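Local coordinates for carboxypeptidase Y inhibitor (Saccharomyces cerevisiae, PDB 1WPX), which inhibits the serine protease carboxypeptidase Y specifically and potently, as a member of the phosphatidylethanolamine-binding protein family, at residues 10-13 against 14-18. Numbering follows the deposited sequence.
Sequences QASI and DSYKK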
ATOM      1  N   GLN B  10      -0.595   4.744 -15.278  1.00 35.18           N
ATOM      2  CA  GLN B  10       0.586   5.496 -14.891  1.00 34.96           C
ATOM      3  C   GLN B  10       1.430   4.677 -13.928  1.00 34.96           C
ATOM      4  O   GLN B  10       2.662   4.670 -14.011  1.00 34.77           O
ATOM      5  CB  GLN B  10       0.198   6.826 -14.248  1.00 35.66           C
ATOM      6  CG  GLN B  10       1.407   7.641 -13.838  1.00 43.13           C
ATOM      7  CD  GLN B  10       2.417   7.800 -14.978  1.00 49.26           C
ATOM      8  OE1 GLN B  10       3.626   7.933 -14.741  1.00 49.14           O
ATOM      9  NE2 GLN B  10       1.923   7.796 -16.220  1.00 49.05           N
ATOM     10  N   ALA B  11       0.762   3.974 -13.021  1.00 33.12           N
ATOM     11  CA  ALA B  11       1.459   3.155 -12.049  1.00 32.80           C
ATOM     12  C   ALA B  11       2.322   2.120 -12.764  1.00 33.82           C
ATOM     13  O   ALA B  11       3.449   1.851 -12.351  1.00 32.45           O
ATOM     14  CB  ALA B  11       0.460   2.469 -11.137  1.00 32.23           C
ATOM     15  N   SER B  12       1.791   1.543 -13.839  1.00 34.01           N
ATOM     16  CA  SER B  12       2.527   0.537 -14.597  1.00 34.28           C
ATOM     17  C   SER B  12       3.751   1.138 -15.271  1.00 34.56           C
ATOM     18  O   SER B  12       4.842   0.571 -15.199  1.00 33.07           O
ATOM     19  CB  SER B  12       1.631  -0.105 -15.661  1.00 34.43           C
ATOM     20  OG  SER B  12       0.653  -0.943 -15.075  1.00 35.62           O
ATOM     21  N   ILE B  13       3.561   2.282 -15.926  1.00 34.51           N
ATOM     22  CA  ILE B  13       4.654   2.944 -16.625  1.00 35.66           C
ATOM     23  C   ILE B  13       5.777   3.247 -15.645  1.00 35.93           C
ATOM     24  O   ILE B  13       6.941   2.955 -15.914  1.00 36.49           O
ATOM     25  CB  ILE B  13       4.207   4.286 -17.271  1.00 39.00           C
ATOM     26  CG1 ILE B  13       2.984   4.077 -18.168  1.00 39.40           C
ATOM     27  CG2 ILE B  13       5.352   4.869 -18.099  1.00 35.45           C
ATOM     28  CD1 ILE B  13       3.270   3.264 -19.405  1.00 43.16           C
ATOM     29  N   ASP B  14       5.421   3.836 -14.506  1.00 35.13           N
ATOM     30  CA  ASP B  14       6.409   4.184 -13.498  1.00 34.44           C
ATOM     31  C   ASP B  14       7.254   2.993 -13.086  1.00 33.80           C
ATOM     32  O   ASP B  14       8.475   3.105 -12.964  1.00 33.93           O
ATOM     33  CB  ASP B  14       5.732   4.801 -12.276  1.00 35.58           C
ATOM     34  CG  ASP B  14       5.139   6.168 -12.576  1.00 38.51           C
ATOM     35  OD1 ASP B  14       5.496   6.746 -13.628  1.00 39.98           O
ATOM     36  OD2 ASP B  14       4.328   6.670 -11.767  1.00 40.22           O
ATOM     37  N   SER B  15       6.613   1.850 -12.883  1.00 32.67           N
ATOM     38  CA  SER B  15       7.338   0.651 -12.504  1.00 33.13           C
ATOM     39  C   SER B  15       8.300   0.218 -13.622  1.00 34.23           C
ATOM     40  O   SER B  15       9.480  -0.026 -13.366  1.00 34.56           O
ATOM     41  CB  SER B  15       6.355  -0.477 -12.182  1.00 32.23           C
ATOM     42  OG  SER B  15       7.026  -1.622 -11.677  1.00 33.41           O
ATOM     43  N   TYR B  16       7.797   0.135 -14.854  1.00 35.00           N
ATOM     44  CA  TYR B  16       8.610  -0.274 -16.005  1.00 35.36           C
ATOM     45  C   TYR B  16       9.838   0.608 -16.151  1.00 35.43           C
ATOM     46  O   TYR B  16      10.915   0.130 -16.506  1.00 34.42           O
ATOM     47  CB  TYR B  16       7.811  -0.175 -17.305  1.00 37.27           C
ATOM     48  CG  TYR B  16       6.571  -1.035 -17.385  1.00 39.98           C
ATOM     49  CD1 TYR B  16       5.463  -0.603 -18.126  1.00 40.69           C
ATOM     50  CD2 TYR B  16       6.495  -2.273 -16.740  1.00 40.34           C
ATOM     51  CE1 TYR B  16       4.303  -1.371 -18.225  1.00 40.91           C
ATOM     52  CE2 TYR B  16       5.336  -3.059 -16.833  1.00 43.03           C
ATOM     53  CZ  TYR B  16       4.241  -2.595 -17.579  1.00 42.88           C
ATOM     54  OH  TYR B  16       3.084  -3.335 -17.678  1.00 41.10           O
ATOM     55  N   LYS B  17       9.662   1.900 -15.899  1.00 35.99           N
ATOM     56  CA  LYS B  17      10.756   2.855 -16.004  1.00 37.92           C
ATOM     57  C   LYS B  17      11.802   2.640 -14.931  1.00 37.39           C
ATOM     58  O   LYS B  17      12.972   2.405 -15.224  1.00 36.95           O
ATOM     59  CB  LYS B  17      10.233   4.285 -15.894  1.00 39.88           C
ATOM     60  CG  LYS B  17       9.426   4.744 -17.091  1.00 45.51           C
ATOM     61  CD  LYS B  17       8.962   6.182 -16.916  1.00 50.66           C
ATOM     62  CE  LYS B  17      10.138   7.113 -16.662  1.00 52.83           C
ATOM     63  NZ  LYS B  17       9.686   8.520 -16.459  1.00 57.20           N
ATOM     64  N   LYS B  18      11.367   2.718 -13.681  1.00 38.25           N
ATOM     65  CA  LYS B  18      12.269   2.560 -12.551  1.00 38.32           C
ATOM     66  C   LYS B  18      13.104   1.284 -12.605  1.00 37.27           C
ATOM     67  O   LYS B  18      14.244   1.268 -12.142  1.00 36.36           O
ATOM     68  CB  LYS B  18      11.473   2.607 -11.244  1.00 39.40           C
ATOM     69  CG  LYS B  18      12.329   2.540  -9.996  1.00 42.61           C
ATOM     70  CD  LYS B  18      11.472   2.550  -8.751  1.00 46.79           C
ATOM     71  CE  LYS B  18      12.304   2.304  -7.509  1.00 48.65           C
ATOM     72  NZ  LYS B  18      11.453   2.277  -6.283  1.00 51.18           N
TER
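Tyr-16 folds its ring back over the preceding turn of helix 8-18, where one face, toward its rim, receives the carbonyl oxygen of Ser-12, 3.1 Å above the ring plane. CG beside the backbone N, chi1 -61°, directs the ring back along the helix, and CE1 comes to 3.9 Å from Ser-12 CB. That same carbonyl oxygen accepts the N-H of Tyr-16 at 3.0 Å (N-H...O 173°), one of four successive i to i+4 bonds that join 10-13 to 14-18 as an alpha-helix; Lys-17 N to Ile-13 O, 2.9 Å, is another. Along the flank, Lys-17 runs its aliphatic part obliquely past Ile-13, CD lying 4.0 Å from the branch methyl CG2. One turn back, Asp-14 N bonds Gln-10 O at 2.9 Å. Outside the two segments, Lys-18 NZ pairs with an acidic side chain of the other protein chain, and Tyr-16 OH hydrogen-bonds Ser-212 O. Replacing Tyr-16 by an alanine would probably leave the Ser-212 carbonyl without its hydroxyl partner and uncover the Ser-12 carbonyl. Through that hydroxyl bond the helix is tied to strand 208-217, while Met-49 and, from helix 21-24, Ile-21 and Leu-22 touch the Tyr-16 side chain.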